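Local coordinates for dicer Related Helicase (Caenorhabditis elegans, PDB 6M6S), which is an RNA helicase of the RLR subfamily that probably hydrolyses ATP and binds 5'-triphosphate double-stranded RNA through its C-terminal domain, at residues Y86-S91 against R130-A135; K28-N33 against K81-Y86. All coordinates share one frame; numbering follows the deposited sequence. Where two conformers were deposited one is given.

Interaction 1 of 2, residues Y86-S91 against R130-A135. With nucleotides of chain D.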
ATOM      1  N   TYR B  86      21.075  -6.133  18.179  1.00 19.84           N
ATOM      2  CA  TYR B  86      20.116  -5.088  17.859  1.00 16.39           C
ATOM      3  C   TYR B  86      19.957  -4.864  16.361  1.00 16.11           C
ATOM      4  O   TYR B  86      20.947  -4.727  15.647  1.00 15.90           O
ATOM      5  CB  TYR B  86      20.517  -3.735  18.501  1.00 16.29           C
ATOM      6  CG  TYR B  86      20.548  -3.771  20.016  1.00 17.12           C
ATOM      7  CD1 TYR B  86      19.441  -4.238  20.744  1.00 19.39           C
ATOM      8  CD2 TYR B  86      21.681  -3.365  20.730  1.00 20.21           C
ATOM      9  CE1 TYR B  86      19.459  -4.311  22.140  1.00 20.57           C
ATOM     10  CE2 TYR B  86      21.708  -3.438  22.144  1.00 22.46           C
ATOM     11  CZ  TYR B  86      20.574  -3.893  22.829  1.00 23.24           C
ATOM     12  OH  TYR B  86      20.572  -3.982  24.220  1.00 24.17           O
ATOM     13  N   LEU B  87      18.718  -4.835  15.881  1.00 16.04           N
ATOM     14  CA  LEU B  87      18.384  -4.676  14.460  1.00 15.76           C
ATOM     15  C   LEU B  87      17.187  -3.785  14.305  1.00 13.88           C
ATOM     16  O   LEU B  87      16.207  -3.917  15.044  1.00 16.28           O
ATOM     17  CB  LEU B  87      18.018  -6.048  13.861  1.00 17.36           C
ATOM     18  CG  LEU B  87      19.066  -7.158  13.895  1.00 17.62           C
ATOM     19  CD1 LEU B  87      18.449  -8.493  13.361  1.00 20.52           C
ATOM     20  CD2 LEU B  87      20.268  -6.784  13.005  1.00 19.91           C
ATOM     21  N   PRO B  88      17.184  -2.907  13.288  1.00 13.36           N
ATOM     22  CA  PRO B  88      16.002  -2.089  12.986  1.00 13.38           C
ATOM     23  C   PRO B  88      14.987  -2.902  12.189  1.00 15.55           C
ATOM     24  O   PRO B  88      15.352  -3.736  11.354  1.00 15.20           O
ATOM     25  CB  PRO B  88      16.535  -0.967  12.101  1.00 15.30           C
ATOM     26  CG  PRO B  88      18.036  -1.092  12.129  1.00 15.81           C
ATOM     27  CD  PRO B  88      18.424  -2.488  12.570  1.00 13.55           C
ATOM     28  N   GLN B  89      13.715  -2.694  12.509  1.00 15.88           N
ATOM     29  CA  GLN B  89      12.614  -3.165  11.658  1.00 14.24           C
ATOM     30  C   GLN B  89      11.889  -1.977  11.082  1.00 14.53           C
ATOM     31  O   GLN B  89      11.139  -1.250  11.776  1.00 15.29           O
ATOM     32  CB  GLN B  89      11.668  -3.972  12.521  1.00 14.92           C
ATOM     33  CG  GLN B  89      10.572  -4.708  11.668  1.00 18.28           C
ATOM     34  CD  GLN B  89       9.519  -5.250  12.594  1.00 17.44           C
ATOM     35  OE1 GLN B  89       8.665  -4.498  13.110  1.00 18.88           O
ATOM     36  NE2 GLN B  89       9.596  -6.552  12.870  1.00 16.80           N
ATOM     37  N   LEU B  90      12.151  -1.701   9.805  1.00 17.44           N
ATOM     38  CA  LEU B  90      11.437  -0.605   9.165  1.00 17.45           C
ATOM     39  C   LEU B  90      10.021  -1.067   8.809  1.00 20.78           C
ATOM     40  O   LEU B  90       9.841  -2.180   8.315  1.00 17.94           O
ATOM     41  CB  LEU B  90      12.170  -0.179   7.923  1.00 18.65           C
ATOM     42  CG  LEU B  90      13.549   0.437   8.148  1.00 15.24           C
ATOM     43  CD1 LEU B  90      14.338   0.561   6.831  1.00 20.40           C
ATOM     44  CD2 LEU B  90      13.299   1.843   8.829  1.00 19.80           C
ATOM     45  N   SER B  91       9.013  -0.238   9.070  1.00 16.28           N
ATOM     46  CA  SER B  91       7.614  -0.596   8.790  1.00 16.07           C
ATOM     47  C   SER B  91       7.366  -0.358   7.277  1.00 16.85           C
ATOM     48  O   SER B  91       7.736   0.726   6.780  1.00 17.87           O
ATOM     49  CB  SER B  91       6.705   0.361   9.533  1.00 17.13           C
ATOM     50  OG  SER B  91       5.342   0.126   9.115  1.00 20.43           O
ATOM     51  N   ARG B 130      26.573 -11.373  11.969  1.00 31.51           N
ATOM     52  CA  ARG B 130      27.925 -11.007  12.338  0.51 29.71           C
ATOM     53  C   ARG B 130      28.295  -9.581  11.984  1.00 24.53           C
ATOM     54  O   ARG B 130      28.934  -8.920  12.774  1.00 29.25           O
ATOM     55  CB  ARG B 130      28.909 -11.963  11.719  0.51 33.62           C
ATOM     56  CG  ARG B 130      28.711 -13.372  12.188  0.51 38.87           C
ATOM     57  CD  ARG B 130      29.715 -14.262  11.491  0.51 43.73           C
ATOM     58  NE  ARG B 130      31.094 -13.870  11.795  0.51 45.28           N
ATOM     59  CZ  ARG B 130      31.797 -14.366  12.802  0.51 46.83           C
ATOM     60  NH1 ARG B 130      31.267 -15.273  13.613  0.51 51.23           N
ATOM     61  NH2 ARG B 130      33.026 -13.956  13.002  0.51 32.03           N
ATOM     62  N   ILE B 131      27.869  -9.090  10.810  1.00 28.49           N
ATOM     63  CA  ILE B 131      28.217  -7.708  10.473  1.00 25.84           C
ATOM     64  C   ILE B 131      27.464  -6.698  11.362  1.00 23.78           C
ATOM     65  O   ILE B 131      27.880  -5.524  11.499  1.00 26.45           O
ATOM     66  CB  ILE B 131      28.017  -7.401   8.957  1.00 40.58           C
ATOM     67  CG1 ILE B 131      28.745  -6.108   8.552  1.00 45.70           C
ATOM     68  CG2 ILE B 131      26.537  -7.382   8.574  1.00 27.65           C
ATOM     69  CD1 ILE B 131      30.083  -6.329   7.876  1.00 46.14           C
ATOM     70  N   MET B 132      26.352  -7.126  11.985  1.00 19.98           N
ATOM     71  CA  MET B 132      25.585  -6.193  12.795  1.00 18.88           C
ATOM     72  C   MET B 132      26.033  -6.155  14.266  1.00 21.20           C
ATOM     73  O   MET B 132      25.617  -5.261  15.018  1.00 24.45           O
ATOM     74  CB  MET B 132      24.081  -6.516  12.720  1.00 17.83           C
ATOM     75  CG  MET B 132      23.514  -6.279  11.324  1.00 18.97           C
ATOM     76  SD  MET B 132      23.591  -4.593  10.774  1.00 21.20           S
ATOM     77  CE  MET B 132      22.332  -3.838  11.722  1.00 20.85           C
ATOM     78  N   LEU B 133      26.825  -7.143  14.644  1.00 22.30           N
ATOM     79  CA  LEU B 133      27.174  -7.393  16.046  1.00 29.77           C
ATOM     80  C   LEU B 133      27.602  -6.124  16.797  1.00 28.16           C
ATOM     81  O   LEU B 133      26.992  -5.707  17.784  1.00 33.01           O
ATOM     82  CB  LEU B 133      28.320  -8.360  16.075  1.00 30.78           C
ATOM     83  CG  LEU B 133      28.112  -9.755  16.641  1.00 47.63           C
ATOM     84  CD1 LEU B 133      26.655 -10.173  16.583  1.00 48.27           C
ATOM     85  CD2 LEU B 133      29.063 -10.743  15.892  1.00 37.98           C
ATOM     86  N   ASN B 134      28.602  -5.466  16.258  1.00 25.58           N
ATOM     87  CA  ASN B 134      29.103  -4.309  16.967  1.00 24.07           C
ATOM     88  C   ASN B 134      28.876  -3.017  16.213  1.00 24.89           C
ATOM     89  O   ASN B 134      29.657  -2.067  16.353  1.00 25.24           O
ATOM     90  CB  ASN B 134      30.584  -4.498  17.255  1.00 31.84           C
ATOM     91  CG  ASN B 134      30.873  -5.761  18.051  1.00 35.50           C
ATOM     92  OD1 ASN B 134      31.661  -6.602  17.632  1.00 35.29           O
ATOM     93  ND2 ASN B 134      30.210  -5.911  19.187  1.00 35.83           N
ATOM     94  N   ALA B 135      27.775  -2.977  15.465  1.00 21.35           N
ATOM     95  CA  ALA B 135      27.448  -1.870  14.604  1.00 18.32           C
ATOM     96  C   ALA B 135      27.182  -0.594  15.383  1.00 19.84           C
ATOM     97  O   ALA B 135      27.229   0.494  14.777  1.00 25.73           O
ATOM     98  CB  ALA B 135      26.224  -2.223  13.733  1.00 19.85           C
TER
ATOM     99  P     G D   2       3.330  -3.787  13.475  1.00 31.04           P
ATOM    100  OP1   G D   2       3.150  -2.850  12.320  1.00 28.77           O
ATOM    101  OP2   G D   2       2.066  -4.245  14.146  1.00 34.70           O
ATOM    102  O5'   G D   2       4.112  -5.030  12.849  1.00 29.54           O
ATOM    103  C5'   G D   2       5.407  -4.843  12.293  1.00 29.31           C
ATOM    104  C4'   G D   2       5.984  -6.164  11.866  1.00 31.15           C
ATOM    105  O4'   G D   2       6.249  -6.975  13.021  1.00 32.80           O
ATOM    106  C3'   G D   2       5.093  -7.049  10.998  1.00 31.99           C
ATOM    107  O3'   G D   2       5.179  -6.672   9.646  1.00 31.79           O
ATOM    108  C2'   G D   2       5.711  -8.420  11.218  1.00 34.36           C
ATOM    109  O2'   G D   2       6.909  -8.515  10.455  1.00 34.78           O
ATOM    110  C1'   G D   2       6.103  -8.339  12.690  1.00 34.80           C
ATOM    111  N9    G D   2       5.080  -8.889  13.595  1.00 35.87           N
ATOM    112  C8    G D   2       4.158  -8.170  14.359  1.00 35.02           C
ATOM    113  N7    G D   2       3.402  -8.952  15.104  1.00 36.65           N
ATOM    114  C5    G D   2       3.879 -10.240  14.825  1.00 38.74           C
ATOM    115  C6    G D   2       3.475 -11.512  15.313  1.00 41.40           C
ATOM    116  O6    G D   2       2.602 -11.753  16.131  1.00 42.45           O
ATOM    117  N1    G D   2       4.204 -12.561  14.758  1.00 43.13           N
ATOM    118  C2    G D   2       5.229 -12.412  13.846  1.00 42.48           C
ATOM    119  N2    G D   2       5.852 -13.534  13.423  1.00 44.70           N
ATOM    120  N3    G D   2       5.615 -11.226  13.386  1.00 40.05           N
ATOM    121  C4    G D   2       4.905 -10.209  13.911  1.00 38.30           C
TER
HETATM  122  O   HOH W   1      23.387  -3.554  15.266  1.00 17.00           O
HETATM  123  O   HOH W   2      23.881  -5.497  18.862  1.00 27.53           O
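Leu87 and Met132 carry the contact, each burying its side chain against the other. A single methyl does most of the work on the strand side: Leu87 CD2 lies 3.7 Å from Met132 CG. CB and CE of Met132 stand almost equally close to it. The methionine reaches this shape by bending twice, at chi2 (-63°) and chi3 (-74°). Its chain curls round the leucine methyl, and the terminal methyl turns back toward the strand. There Met132 CE also rests 4.2 Å from Pro88 CD. This small apolar patch is covered further by Met35 and Phe37, which touch Leu87, and by Trp42, which touches Pro88.

The backbones meet through water. One water donates both to Tyr86 O, at 2.7 Å, and to Met132 O, which also accepts from Ala135 N and so closes a type I turn. A second water joins Tyr86 N to Leu133 O. The tyrosine ring leaves this region, and its OH bonds to Asp150 of helix 140-167.

Farther along the strand Gln89 meets RNA. CG lies anti to the backbone N (chi1 -171°) and the chain stays extended, which carries the amide to the sugar of G2 of chain D. Gln89 OE1 is 3.4 Å from C5' of that nucleotide, while Gln89 NE2 is 3.4 Å from its O4'. OE1 also has a weak hydrogen bond to Tyr80 OH. An alanine in place of Gln89 is likely to leave the G2 ribose without this amide against it and Tyr80 OH without its weak partner.

The arrangement belongs to the RIG-I-type C-terminal domain: strand 85-90, paired with strand 75-82, packs against Met132 of helix 126-132 and also faces the bound duplex.

Interaction 2 of 2, residues K28-N33 against K81-Y86. With nucleotides of chain C; nucleotides of chain D.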
ATOM      1  N   LYS B  28      16.398  -8.892   5.481  1.00 16.50           N
ATOM      2  CA  LYS B  28      16.397 -10.367   5.577  1.00 17.29           C
ATOM      3  C   LYS B  28      15.376 -10.679   6.660  1.00 17.18           C
ATOM      4  O   LYS B  28      15.158  -9.832   7.570  1.00 20.82           O
ATOM      5  CB  LYS B  28      17.759 -10.884   6.032  1.00 20.14           C
ATOM      6  CG  LYS B  28      18.817 -10.638   4.956  1.00 26.04           C
ATOM      7  CD  LYS B  28      20.143 -10.575   5.574  1.00 37.03           C
ATOM      8  CE  LYS B  28      21.091  -9.809   4.690  1.00 42.05           C
ATOM      9  NZ  LYS B  28      21.530 -10.637   3.565  1.00 45.63           N
ATOM     10  N   LYS B  29      14.672 -11.817   6.542  1.00 18.13           N
ATOM     11  CA  LYS B  29      13.595 -12.157   7.460  1.00 22.05           C
ATOM     12  C   LYS B  29      14.031 -13.071   8.590  1.00 22.20           C
ATOM     13  O   LYS B  29      14.777 -14.046   8.366  1.00 23.96           O
ATOM     14  CB  LYS B  29      12.532 -12.973   6.718  1.00 31.52           C
ATOM     15  CG  LYS B  29      11.967 -12.334   5.513  1.00 35.00           C
ATOM     16  CD  LYS B  29      10.916 -13.294   4.891  1.00 21.32           C
ATOM     17  CE  LYS B  29      11.486 -14.398   4.045  1.00 29.35           C
ATOM     18  NZ  LYS B  29      10.366 -14.935   3.239  1.00 35.79           N
ATOM     19  N   VAL B  30      13.480 -12.826   9.778  1.00 21.05           N
ATOM     20  CA  VAL B  30      13.601 -13.763  10.859  1.00 24.32           C
ATOM     21  C   VAL B  30      12.178 -14.100  11.298  1.00 23.70           C
ATOM     22  O   VAL B  30      11.512 -13.270  11.927  1.00 22.73           O
ATOM     23  CB  VAL B  30      14.375 -13.161  12.015  1.00 19.99           C
ATOM     24  CG1 VAL B  30      14.498 -14.196  13.156  1.00 25.06           C
ATOM     25  CG2 VAL B  30      15.754 -12.696  11.508  1.00 24.02           C
ATOM     26  N   PHE B  31      11.702 -15.291  10.958  1.00 23.59           N
ATOM     27  CA  PHE B  31      10.316 -15.664  11.274  1.00 27.77           C
ATOM     28  C   PHE B  31       9.305 -14.547  10.964  1.00 24.96           C
ATOM     29  O   PHE B  31       8.509 -14.096  11.824  1.00 22.75           O
ATOM     30  CB  PHE B  31      10.205 -16.095  12.733  1.00 30.39           C
ATOM     31  CG  PHE B  31      10.929 -17.387  13.026  1.00 35.23           C
ATOM     32  CD1 PHE B  31      10.335 -18.598  12.703  1.00 37.90           C
ATOM     33  CD2 PHE B  31      12.178 -17.384  13.613  1.00 37.37           C
ATOM     34  CE1 PHE B  31      10.993 -19.818  12.982  1.00 39.38           C
ATOM     35  CE2 PHE B  31      12.844 -18.587  13.893  1.00 39.95           C
ATOM     36  CZ  PHE B  31      12.246 -19.804  13.577  1.00 40.10           C
ATOM     37  N   SER B  32       9.375 -14.107   9.727  1.00 24.23           N
ATOM     38  CA  SER B  32       8.470 -13.104   9.204  1.00 22.34           C
ATOM     39  C   SER B  32       8.581 -11.723   9.837  1.00 18.72           C
ATOM     40  O   SER B  32       7.708 -10.884   9.620  1.00 20.27           O
ATOM     41  CB  SER B  32       7.022 -13.588   9.180  1.00 27.95           C
ATOM     42  OG  SER B  32       6.936 -14.823   8.474  1.00 33.95           O
ATOM     43  N   ASN B  33       9.690 -11.459  10.540  1.00 18.32           N
ATOM     44  CA  ASN B  33      10.081 -10.103  10.883  1.00 19.59           C
ATOM     45  C   ASN B  33      11.144  -9.650   9.889  1.00 16.34           C
ATOM     46  O   ASN B  33      12.163 -10.336   9.749  1.00 17.98           O
ATOM     47  CB  ASN B  33      10.736 -10.136  12.269  1.00 17.19           C
ATOM     48  CG  ASN B  33       9.727 -10.371  13.368  1.00 24.01           C
ATOM     49  OD1 ASN B  33       9.133  -9.417  13.877  1.00 21.11           O
ATOM     50  ND2 ASN B  33       9.536 -11.627  13.751  1.00 28.54           N
ATOM     51  N   LYS B  81      15.878  -6.656  19.668  1.00 18.20           N
ATOM     52  CA  LYS B  81      17.057  -7.485  19.968  1.00 18.17           C
ATOM     53  C   LYS B  81      16.723  -8.902  19.539  1.00 24.21           C
ATOM     54  O   LYS B  81      15.776  -9.520  20.095  1.00 24.55           O
ATOM     55  CB  LYS B  81      17.376  -7.454  21.466  1.00 20.17           C
ATOM     56  CG  LYS B  81      18.747  -7.988  21.824  1.00 24.24           C
ATOM     57  CD  LYS B  81      18.862  -8.111  23.386  1.00 26.87           C
ATOM     58  CE  LYS B  81      20.253  -8.110  23.867  1.00 41.68           C
ATOM     59  NZ  LYS B  81      20.326  -7.626  25.298  1.00 41.74           N
ATOM     60  N   ILE B  82      17.427  -9.401  18.521  1.00 24.07           N
ATOM     61  CA  ILE B  82      17.116 -10.717  17.962  1.00 27.23           C
ATOM     62  C   ILE B  82      18.374 -11.540  18.074  1.00 25.40           C
ATOM     63  O   ILE B  82      19.418 -11.123  17.543  1.00 26.77           O
ATOM     64  CB  ILE B  82      16.692 -10.590  16.508  1.00 26.58           C
ATOM     65  CG1 ILE B  82      15.382  -9.788  16.395  1.00 29.74           C
ATOM     66  CG2 ILE B  82      16.543 -12.001  15.849  1.00 30.29           C
ATOM     67  CD1 ILE B  82      14.718  -9.973  15.136  1.00 30.59           C
ATOM     68  N   ARG B  83      18.307 -12.660  18.798  1.00 29.61           N
ATOM     69  CA  ARG B  83      19.461 -13.518  19.035  1.00 35.79           C
ATOM     70  C   ARG B  83      20.626 -12.672  19.593  1.00 36.51           C
ATOM     71  O   ARG B  83      21.790 -12.838  19.198  1.00 38.35           O
ATOM     72  CB  ARG B  83      19.886 -14.266  17.765  1.00 40.05           C
ATOM     73  CG  ARG B  83      18.785 -15.035  17.057  1.00 46.18           C
ATOM     74  CD  ARG B  83      19.180 -16.502  16.770  1.00 53.72           C
ATOM     75  NE  ARG B  83      19.698 -16.777  15.419  1.00 60.16           N
ATOM     76  CZ  ARG B  83      18.943 -17.027  14.335  1.00 63.00           C
ATOM     77  NH1 ARG B  83      17.608 -16.993  14.405  1.00 62.53           N
ATOM     78  NH2 ARG B  83      19.519 -17.293  13.158  1.00 61.37           N
ATOM     79  N   GLY B  84      20.297 -11.750  20.503  1.00 32.70           N
ATOM     80  CA  GLY B  84      21.317 -10.951  21.158  1.00 31.82           C
ATOM     81  C   GLY B  84      21.870  -9.774  20.368  1.00 28.57           C
ATOM     82  O   GLY B  84      22.791  -9.115  20.819  1.00 31.04           O
ATOM     83  N   THR B  85      21.332  -9.517  19.182  1.00 21.41           N
ATOM     84  CA  THR B  85      21.825  -8.453  18.292  1.00 22.07           C
ATOM     85  C   THR B  85      20.743  -7.415  18.067  1.00 20.82           C
ATOM     86  O   THR B  85      19.596  -7.750  17.725  1.00 20.29           O
ATOM     87  CB  THR B  85      22.241  -9.043  16.889  1.00 28.78           C
ATOM     88  OG1 THR B  85      23.295 -10.013  17.049  1.00 29.78           O
ATOM     89  CG2 THR B  85      22.701  -7.951  15.913  1.00 27.20           C
ATOM     90  N   TYR B  86      21.075  -6.133  18.179  1.00 19.84           N
ATOM     91  CA  TYR B  86      20.116  -5.088  17.859  1.00 16.39           C
ATOM     92  C   TYR B  86      19.957  -4.864  16.361  1.00 16.11           C
ATOM     93  O   TYR B  86      20.947  -4.727  15.647  1.00 15.90           O
ATOM     94  CB  TYR B  86      20.517  -3.735  18.501  1.00 16.29           C
ATOM     95  CG  TYR B  86      20.548  -3.771  20.016  1.00 17.12           C
ATOM     96  CD1 TYR B  86      19.441  -4.238  20.744  1.00 19.39           C
ATOM     97  CD2 TYR B  86      21.681  -3.365  20.730  1.00 20.21           C
ATOM     98  CE1 TYR B  86      19.459  -4.311  22.140  1.00 20.57           C
ATOM     99  CE2 TYR B  86      21.708  -3.438  22.144  1.00 22.46           C
ATOM    100  CZ  TYR B  86      20.574  -3.893  22.829  1.00 23.24           C
ATOM    101  OH  TYR B  86      20.572  -3.982  24.220  1.00 24.17           O
TER
ATOM    102  P     C C  12       7.736 -20.156  17.980  1.00 51.70           P
ATOM    103  OP1   C C  12       8.900 -21.076  18.139  1.00 51.44           O
ATOM    104  OP2   C C  12       6.808 -20.014  19.122  1.00 54.97           O
ATOM    105  O5'   C C  12       8.264 -18.723  17.529  1.00 49.04           O
ATOM    106  C5'   C C  12       9.312 -18.598  16.586  1.00 44.45           C
ATOM    107  C4'   C C  12       9.612 -17.156  16.275  1.00 41.18           C
ATOM    108  O4'   C C  12       8.422 -16.488  15.824  1.00 41.81           O
ATOM    109  C3'   C C  12      10.076 -16.289  17.422  1.00 40.36           C
ATOM    110  O3'   C C  12      11.425 -16.519  17.773  1.00 50.26           O
ATOM    111  C2'   C C  12       9.848 -14.901  16.867  1.00 39.31           C
ATOM    112  O2'   C C  12      10.893 -14.568  15.965  1.00 50.53           O
ATOM    113  C1'   C C  12       8.547 -15.100  16.073  1.00 39.30           C
ATOM    114  N1    C C  12       7.382 -14.630  16.854  1.00 38.81           N
ATOM    115  C2    C C  12       7.066 -13.280  16.780  1.00 38.18           C
ATOM    116  O2    C C  12       7.739 -12.560  16.014  1.00 39.13           O
ATOM    117  N3    C C  12       6.012 -12.816  17.498  1.00 38.53           N
ATOM    118  C4    C C  12       5.346 -13.641  18.302  1.00 39.52           C
ATOM    119  N4    C C  12       4.333 -13.129  18.999  1.00 44.84           N
ATOM    120  C5    C C  12       5.661 -15.024  18.413  1.00 40.19           C
ATOM    121  C6    C C  12       6.689 -15.467  17.681  1.00 40.42           C
TER
ATOM    122  P     G D   2       3.330  -3.787  13.475  1.00 31.04           P
ATOM    123  OP1   G D   2       3.150  -2.850  12.320  1.00 28.77           O
ATOM    124  OP2   G D   2       2.066  -4.245  14.146  1.00 34.70           O
ATOM    125  O5'   G D   2       4.112  -5.030  12.849  1.00 29.54           O
ATOM    126  C5'   G D   2       5.407  -4.843  12.293  1.00 29.31           C
ATOM    127  C4'   G D   2       5.984  -6.164  11.866  1.00 31.15           C
ATOM    128  O4'   G D   2       6.249  -6.975  13.021  1.00 32.80           O
ATOM    129  C3'   G D   2       5.093  -7.049  10.998  1.00 31.99           C
ATOM    130  O3'   G D   2       5.179  -6.672   9.646  1.00 31.79           O
ATOM    131  C2'   G D   2       5.711  -8.420  11.218  1.00 34.36           C
ATOM    132  O2'   G D   2       6.909  -8.515  10.455  1.00 34.78           O
ATOM    133  C1'   G D   2       6.103  -8.339  12.690  1.00 34.80           C
ATOM    134  N9    G D   2       5.080  -8.889  13.595  1.00 35.87           N
ATOM    135  C8    G D   2       4.158  -8.170  14.359  1.00 35.02           C
ATOM    136  N7    G D   2       3.402  -8.952  15.104  1.00 36.65           N
ATOM    137  C5    G D   2       3.879 -10.240  14.825  1.00 38.74           C
ATOM    138  C6    G D   2       3.475 -11.512  15.313  1.00 41.40           C
ATOM    139  O6    G D   2       2.602 -11.753  16.131  1.00 42.45           O
ATOM    140  N1    G D   2       4.204 -12.561  14.758  1.00 43.13           N
ATOM    141  C2    G D   2       5.229 -12.412  13.846  1.00 42.48           C
ATOM    142  N2    G D   2       5.852 -13.534  13.423  1.00 44.70           N
ATOM    143  N3    G D   2       5.615 -11.226  13.386  1.00 40.05           N
ATOM    144  C4    G D   2       4.905 -10.209  13.911  1.00 38.30           C
ATOM    145  P     C D   3       3.873  -6.609   8.741  1.00 32.99           P
ATOM    146  OP1   C D   3       4.373  -6.120   7.429  1.00 30.13           O
ATOM    147  OP2   C D   3       2.717  -6.129   9.541  1.00 37.16           O
ATOM    148  O5'   C D   3       3.579  -8.161   8.480  1.00 32.98           O
ATOM    149  C5'   C D   3       4.464  -8.968   7.714  1.00 38.47           C
ATOM    150  C4'   C D   3       4.238 -10.445   7.934  1.00 36.76           C
ATOM    151  O4'   C D   3       4.493 -10.783   9.322  1.00 37.58           O
ATOM    152  C3'   C D   3       2.835 -10.983   7.723  1.00 37.19           C
ATOM    153  O3'   C D   3       2.401 -11.060   6.373  1.00 37.14           O
ATOM    154  C2'   C D   3       2.912 -12.318   8.454  1.00 39.72           C
ATOM    155  O2'   C D   3       3.667 -13.280   7.721  1.00 41.73           O
ATOM    156  C1'   C D   3       3.734 -11.921   9.680  1.00 39.81           C
ATOM    157  N1    C D   3       2.840 -11.571  10.814  1.00 39.01           N
ATOM    158  C2    C D   3       2.359 -12.628  11.586  1.00 41.14           C
ATOM    159  O2    C D   3       2.719 -13.786  11.318  1.00 43.38           O
ATOM    160  N3    C D   3       1.513 -12.351  12.606  1.00 41.02           N
ATOM    161  C4    C D   3       1.130 -11.104  12.875  1.00 38.83           C
ATOM    162  N4    C D   3       0.294 -10.916  13.911  1.00 39.16           N
ATOM    163  C5    C D   3       1.595 -10.010  12.089  1.00 36.51           C
ATOM    164  C6    C D   3       2.435 -10.286  11.071  1.00 36.65           C
TER
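Val30 and Ile82 bring two beta hairpins together, each turning through a two-residue type I' turn. One turn runs from Val30 to Asn33, the other from Ile82 to Thr85. In both, the end residues are joined by a pair of backbone hydrogen bonds.

The tight part is small and apolar. Val30 CG1 meets Ile82 CG2 at 4.0 Å. Both methyls lie anti to their own backbone N, with Val30 chi1 at 180°, and the two side chains run antiparallel, side by side. Both residues are buried. Ala124 touches Val30, and Met35 and Phe129 touch Ile82.

The packing loosens toward solvent. Arg83, at the exposed turn, brings NH1 only to 4.4 Å from Val30 CG1, at an oblique approach to its guanidinium plane. Phe31, also exposed, turns mainly to the RNA. C4' of C12 of chain C sits over one face of its ring, 3.5 Å from Phe31 CG and offset toward the rim.

The turn 31-32 also offers its carbonyls to the other strand. Phe31 O accepts from N2 of G2 of chain D. Ser32 O is 2.6 Å from O2' of the same G2 and accepts a bond from it. Backbone oxygens thus read one base amino group and one ribose hydroxyl. The base atoms contacted, guanine N2 and cytosine O2, belong to the minor-groove edge.

Asn33 links the hairpin to both RNA strands, with OD1 lying against the sugar of G2. Its ND2 donates almost straight (170°) to O2 of C12 of chain C, at 3.0 Å. The same ND2 also reaches back to Val30 O at 3.2 Å, in its own amide plane, which would hold the amide's rotation. Val30 O therefore accepts two bonds from one residue, the other from Asn33 N at 2.9 Å.

How the interactions relate
From the N terminus, interaction 2 opens first, at hairpin 27-36. It closes at 81-86, after a loop that holds several strands, no helix, and the zinc ligands Cys69 and Cys72. Interaction 1 opens where it ends, since Tyr86 belongs to both. It closes at 130-135, after a loop of 38 residues that includes helix 111-117. The two loops follow in series and neither nest nor cross. Strands 75-82 and 85-90 are neighbours in one sheet. The first packs on the RNA-facing hairpin and the second on helix 126-132. The contacts also touch: Met132 CB packs on Thr85 CG2, and Gln89 NE2 lies beside Asn33 OD1 near the RNA.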